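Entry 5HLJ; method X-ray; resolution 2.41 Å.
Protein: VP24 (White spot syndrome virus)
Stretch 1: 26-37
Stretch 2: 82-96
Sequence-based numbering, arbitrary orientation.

Stretch 1, residues 26-37: NGVARGNHFNFV
Stretch 2 82-96: NVNKAESKELELYAR

The apolar centre of this contact is a short ladder of side chains contributed alternately by two strands, 33-36 and 90-96, which run in broadly the same direction, 43° apart, with axes 4.4 Å apart at closest approach. Phe-34 (chi1 -83°, chi2 -71°) lays one ring face against Leu-91, whose CD2 stands 4.0 Å from the ring centroid and 15° off the normal. Leu-91 reaches that position with chi1 at -94°, between wells, and chi2 p; its CB lies 3.8 Å from Phe-34 CE2. The same methyl, Leu-91 CD2, packs 3.8 Å from Gly-27 CA, where an ideal CB would come within 3.2 Å of it, so the bare glycine backbone makes room for the leucine.

Further along, Leu-93 (t, p) sets its CB 4.1 Å from Phe-34 CB and its CD2 4.0 Å from Phe-36 CZ, with CD1 over a face of the Phe-36 ring. Phe-36 (chi1 -72°, chi2 -57°) ends the ladder with CE2 3.9 Å from Ala-95 CB.

The backbone register pairs Asn-32 with Leu-91, His-33 with Glu-92 and Phe-34 with Leu-93, at CA-CA distances of 4.7, 4.7 and 4.8 Å. Only His-33 and Glu-92 form a bridge: Glu-92 N donates to Asn-32 O at 3.0 Å, and Phe-34 N donates to Glu-92 O at 2.9 Å. Thus Glu-92 uses both its backbone groups on the residues flanking His-33, the parallel pattern. His-33 CA also approaches Glu-92 O at 3.1 Å, a CA-H...O contact. Beyond the bridge a water takes over: its O accepts from Tyr-94 N at 3.0 Å and lies 2.4 Å from Phe-34 O, a very short separation, and 3.0 Å from Glu-92 O.

At the polar end, a type II turn from Ala-29 to Asn-32 joins strand 26-28 to strand 33-36. Gly-31 (phi/psi 114/-13) occupies backbone angles that call for glycine, and Asn-32 follows at 54/51. Its side chain (chi1 -73°, chi2 73°) points toward the second stretch, and Asn-32 ND2 donates to Glu-90 O at 2.8 Å, to Glu-87 O at 3.1 Å and, weakly, to Asn-84 O at 3.4 Å, the two amide hydrogens serving three carbonyls, so that one is shared. One buried amide thereby ties the strand's start to the type I turn from Asn-84 to Glu-87, itself closed by Glu-87 N to Asn-84 O at 3.1 Å. Val-83 CG2 covers Asn-32 CB at 3.7 Å, while at the exposed margin Ala-29 CB meets Ser-88 CB at 3.9 Å.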

# COMPACT_ATOMS: atom_id res chain seq x y z
N ASN A 26 3.87 -4.65 -18.25
CA ASN A 26 4.62 -5.89 -18.48
C ASN A 26 6.12 -5.69 -18.34
O ASN A 26 6.66 -4.66 -18.73
CB ASN A 26 4.31 -6.45 -19.87
CG ASN A 26 2.87 -6.91 -20.01
OD1 ASN A 26 2.45 -7.86 -19.36
ND2 ASN A 26 2.12 -6.24 -20.87
N GLY A 27 6.80 -6.67 -17.77
CA GLY A 27 8.25 -6.68 -17.78
C GLY A 27 8.80 -6.92 -19.17
O GLY A 27 8.23 -7.67 -19.95
N VAL A 28 9.91 -6.25 -19.49
CA VAL A 28 10.64 -6.48 -20.74
C VAL A 28 12.09 -6.88 -20.44
O VAL A 28 12.89 -6.03 -20.06
CB VAL A 28 10.66 -5.23 -21.63
CG1 VAL A 28 11.40 -5.52 -22.92
CG2 VAL A 28 9.26 -4.73 -21.91
N ALA A 29 12.41 -8.16 -20.61
CA ALA A 29 13.77 -8.68 -20.33
C ALA A 29 14.86 -7.84 -21.00
O ALA A 29 15.78 -7.37 -20.34
CB ALA A 29 13.88 -10.15 -20.77
N ARG A 30 14.75 -7.64 -22.31
CA ARG A 30 15.73 -6.85 -23.05
C ARG A 30 15.57 -5.35 -22.77
O ARG A 30 14.65 -4.70 -23.27
CB ARG A 30 15.63 -7.13 -24.55
CG ARG A 30 16.79 -6.58 -25.37
CD ARG A 30 17.46 -7.68 -26.20
NE ARG A 30 18.64 -7.18 -26.91
CZ ARG A 30 19.07 -7.64 -28.09
NH1 ARG A 30 18.41 -8.61 -28.71
NH2 ARG A 30 20.15 -7.11 -28.64
N GLY A 31 16.47 -4.80 -21.96
CA GLY A 31 16.40 -3.40 -21.59
C GLY A 31 16.12 -3.24 -20.11
O GLY A 31 16.27 -2.13 -19.56
N ASN A 32 15.72 -4.34 -19.46
CA ASN A 32 15.42 -4.36 -18.04
C ASN A 32 14.40 -3.28 -17.67
O ASN A 32 14.61 -2.49 -16.75
CB ASN A 32 16.71 -4.17 -17.23
CG ASN A 32 17.59 -5.41 -17.25
OD1 ASN A 32 18.21 -5.73 -18.25
ND2 ASN A 32 17.66 -6.10 -16.12
N HIS A 33 13.29 -3.25 -18.40
CA HIS A 33 12.26 -2.25 -18.19
C HIS A 33 10.89 -2.82 -17.83
O HIS A 33 10.62 -4.01 -18.02
CB HIS A 33 12.10 -1.38 -19.44
CG HIS A 33 13.14 -0.32 -19.57
ND1 HIS A 33 14.13 -0.37 -20.52
CD2 HIS A 33 13.33 0.83 -18.89
CE1 HIS A 33 14.89 0.71 -20.42
NE2 HIS A 33 14.42 1.45 -19.44
N PHE A 34 10.03 -1.95 -17.32
CA PHE A 34 8.60 -2.22 -17.31
C PHE A 34 8.02 -1.46 -18.47
O PHE A 34 8.53 -0.41 -18.83
CB PHE A 34 7.94 -1.79 -15.99
CG PHE A 34 8.06 -2.80 -14.90
CD1 PHE A 34 7.34 -3.98 -14.96
CD2 PHE A 34 8.89 -2.56 -13.82
CE1 PHE A 34 7.44 -4.91 -13.95
CE2 PHE A 34 9.00 -3.50 -12.81
CZ PHE A 34 8.28 -4.68 -12.88
N ASN A 35 6.93 -1.96 -19.04
CA ASN A 35 6.32 -1.32 -20.19
C ASN A 35 4.80 -1.22 -20.02
O ASN A 35 4.14 -2.22 -19.70
CB ASN A 35 6.68 -2.11 -21.46
CG ASN A 35 6.39 -1.33 -22.73
OD1 ASN A 35 6.46 -0.10 -22.76
ND2 ASN A 35 6.06 -2.06 -23.79
N PHE A 36 4.25 -0.01 -20.19
CA PHE A 36 2.80 0.17 -20.06
C PHE A 36 2.03 -0.64 -21.10
O PHE A 36 2.54 -0.92 -22.18
CB PHE A 36 2.41 1.64 -20.20
CG PHE A 36 2.80 2.50 -19.03
CD1 PHE A 36 2.34 2.19 -17.74
CD2 PHE A 36 3.57 3.64 -19.22
CE1 PHE A 36 2.68 2.99 -16.66
CE2 PHE A 36 3.93 4.45 -18.14
CZ PHE A 36 3.47 4.12 -16.86
N VAL A 37 0.80 -1.01 -20.76
CA VAL A 37 -0.20 -1.38 -21.76
C VAL A 37 -0.93 -0.09 -22.12
O VAL A 37 -1.38 0.64 -21.24
CB VAL A 37 -1.18 -2.44 -21.24
CG1 VAL A 37 -2.35 -2.61 -22.21
CG2 VAL A 37 -0.47 -3.76 -20.99
N ASN A 82 21.13 1.51 -11.79
CA ASN A 82 22.05 0.48 -12.28
C ASN A 82 21.38 -0.87 -12.28
O ASN A 82 21.45 -1.59 -11.29
CB ASN A 82 23.32 0.38 -11.44
CG ASN A 82 24.13 1.65 -11.42
OD1 ASN A 82 23.96 2.54 -12.27
ND2 ASN A 82 25.04 1.74 -10.45
N VAL A 83 20.74 -1.24 -13.36
CA VAL A 83 20.25 -2.60 -13.47
C VAL A 83 21.35 -3.50 -14.02
O VAL A 83 22.17 -3.09 -14.84
CB VAL A 83 19.01 -2.68 -14.35
CG1 VAL A 83 17.80 -2.04 -13.63
CG2 VAL A 83 19.28 -2.00 -15.68
N ASN A 84 21.36 -4.74 -13.55
CA ASN A 84 22.26 -5.74 -14.09
C ASN A 84 21.67 -6.28 -15.39
O ASN A 84 20.81 -7.17 -15.39
CB ASN A 84 22.49 -6.86 -13.06
CG ASN A 84 23.38 -7.98 -13.59
OD1 ASN A 84 23.89 -7.92 -14.70
ND2 ASN A 84 23.56 -9.02 -12.77
N LYS A 85 22.14 -5.73 -16.50
CA LYS A 85 21.62 -6.10 -17.81
C LYS A 85 22.02 -7.52 -18.22
O LYS A 85 21.50 -8.05 -19.19
CB LYS A 85 22.07 -5.07 -18.85
CG LYS A 85 21.97 -3.64 -18.32
CD LYS A 85 22.05 -2.59 -19.40
CE LYS A 85 22.05 -1.18 -18.80
NZ LYS A 85 21.90 -0.13 -19.84
N ALA A 86 22.91 -8.15 -17.46
CA ALA A 86 23.27 -9.55 -17.70
C ALA A 86 22.13 -10.52 -17.38
O ALA A 86 22.15 -11.67 -17.81
CB ALA A 86 24.50 -9.93 -16.91
N GLU A 87 21.16 -10.05 -16.59
CA GLU A 87 20.00 -10.85 -16.22
C GLU A 87 18.74 -10.02 -16.37
O GLU A 87 18.82 -8.87 -16.81
CB GLU A 87 20.12 -11.36 -14.79
CG GLU A 87 21.23 -12.35 -14.55
CD GLU A 87 21.60 -12.45 -13.08
OE1 GLU A 87 20.76 -12.92 -12.28
OE2 GLU A 87 22.73 -12.05 -12.72
N SER A 88 17.59 -10.58 -16.01
CA SER A 88 16.37 -9.79 -16.08
C SER A 88 15.60 -9.82 -14.74
O SER A 88 14.39 -10.01 -14.73
CB SER A 88 15.47 -10.28 -17.22
OG SER A 88 15.20 -11.66 -17.09
N LYS A 89 16.33 -9.62 -13.64
CA LYS A 89 15.77 -9.60 -12.29
C LYS A 89 15.55 -8.18 -11.79
O LYS A 89 14.63 -7.92 -11.00
CB LYS A 89 16.67 -10.33 -11.30
CG LYS A 89 16.83 -11.77 -11.63
CD LYS A 89 17.75 -12.50 -10.68
CE LYS A 89 18.01 -13.90 -11.23
NZ LYS A 89 18.55 -14.84 -10.23
N GLU A 90 16.39 -7.27 -12.27
CA GLU A 90 16.34 -5.88 -11.84
C GLU A 90 15.71 -5.04 -12.93
O GLU A 90 16.27 -4.91 -14.02
CB GLU A 90 17.74 -5.39 -11.49
CG GLU A 90 18.44 -6.29 -10.49
CD GLU A 90 19.81 -5.77 -10.04
OE1 GLU A 90 20.44 -4.97 -10.78
OE2 GLU A 90 20.24 -6.16 -8.93
N LEU A 91 14.53 -4.49 -12.65
CA LEU A 91 13.73 -3.81 -13.67
C LEU A 91 13.40 -2.38 -13.27
O LEU A 91 13.28 -2.06 -12.09
CB LEU A 91 12.42 -4.57 -13.93
CG LEU A 91 12.38 -5.59 -15.07
CD1 LEU A 91 13.47 -6.63 -14.90
CD2 LEU A 91 11.01 -6.26 -15.13
N GLU A 92 13.25 -1.53 -14.27
CA GLU A 92 12.93 -0.14 -14.00
C GLU A 92 11.79 0.33 -14.90
O GLU A 92 11.72 -0.02 -16.07
CB GLU A 92 14.18 0.73 -14.18
CG GLU A 92 13.98 2.21 -13.86
CD GLU A 92 15.25 3.04 -14.05
OE1 GLU A 92 16.33 2.45 -14.33
OE2 GLU A 92 15.18 4.28 -13.91
N LEU A 93 10.85 1.05 -14.32
CA LEU A 93 9.91 1.82 -15.12
C LEU A 93 10.52 3.21 -15.33
O LEU A 93 10.78 3.92 -14.36
CB LEU A 93 8.53 1.93 -14.43
CG LEU A 93 7.61 2.92 -15.16
CD1 LEU A 93 7.11 2.32 -16.49
CD2 LEU A 93 6.47 3.41 -14.28
N TYR A 94 10.77 3.58 -16.58
CA TYR A 94 11.25 4.92 -16.87
C TYR A 94 10.17 5.60 -17.70
O TYR A 94 10.05 5.35 -18.91
CB TYR A 94 12.60 4.89 -17.61
CG TYR A 94 13.25 6.25 -17.76
CD1 TYR A 94 14.30 6.65 -16.94
CD2 TYR A 94 12.79 7.15 -18.72
CE1 TYR A 94 14.88 7.92 -17.08
CE2 TYR A 94 13.35 8.40 -18.86
CZ TYR A 94 14.39 8.79 -18.05
OH TYR A 94 14.92 10.06 -18.21
N ALA A 95 9.37 6.44 -17.05
CA ALA A 95 8.19 6.98 -17.70
C ALA A 95 8.27 8.49 -17.86
O ALA A 95 8.88 9.19 -17.04
CB ALA A 95 6.94 6.61 -16.92
N ARG A 96 7.65 8.98 -18.93
CA ARG A 96 7.50 10.41 -19.15
C ARG A 96 6.02 10.72 -18.98
O ARG A 96 5.16 10.07 -19.59
CB ARG A 96 8.02 10.82 -20.54
CG ARG A 96 9.50 10.46 -20.80
CD ARG A 96 10.46 11.43 -20.10
NE ARG A 96 10.42 12.76 -20.71
CZ ARG A 96 10.84 13.87 -20.11
NH1 ARG A 96 11.34 13.81 -18.88
NH2 ARG A 96 10.76 15.05 -20.72
O HOH W 1 10.24 1.21 -18.35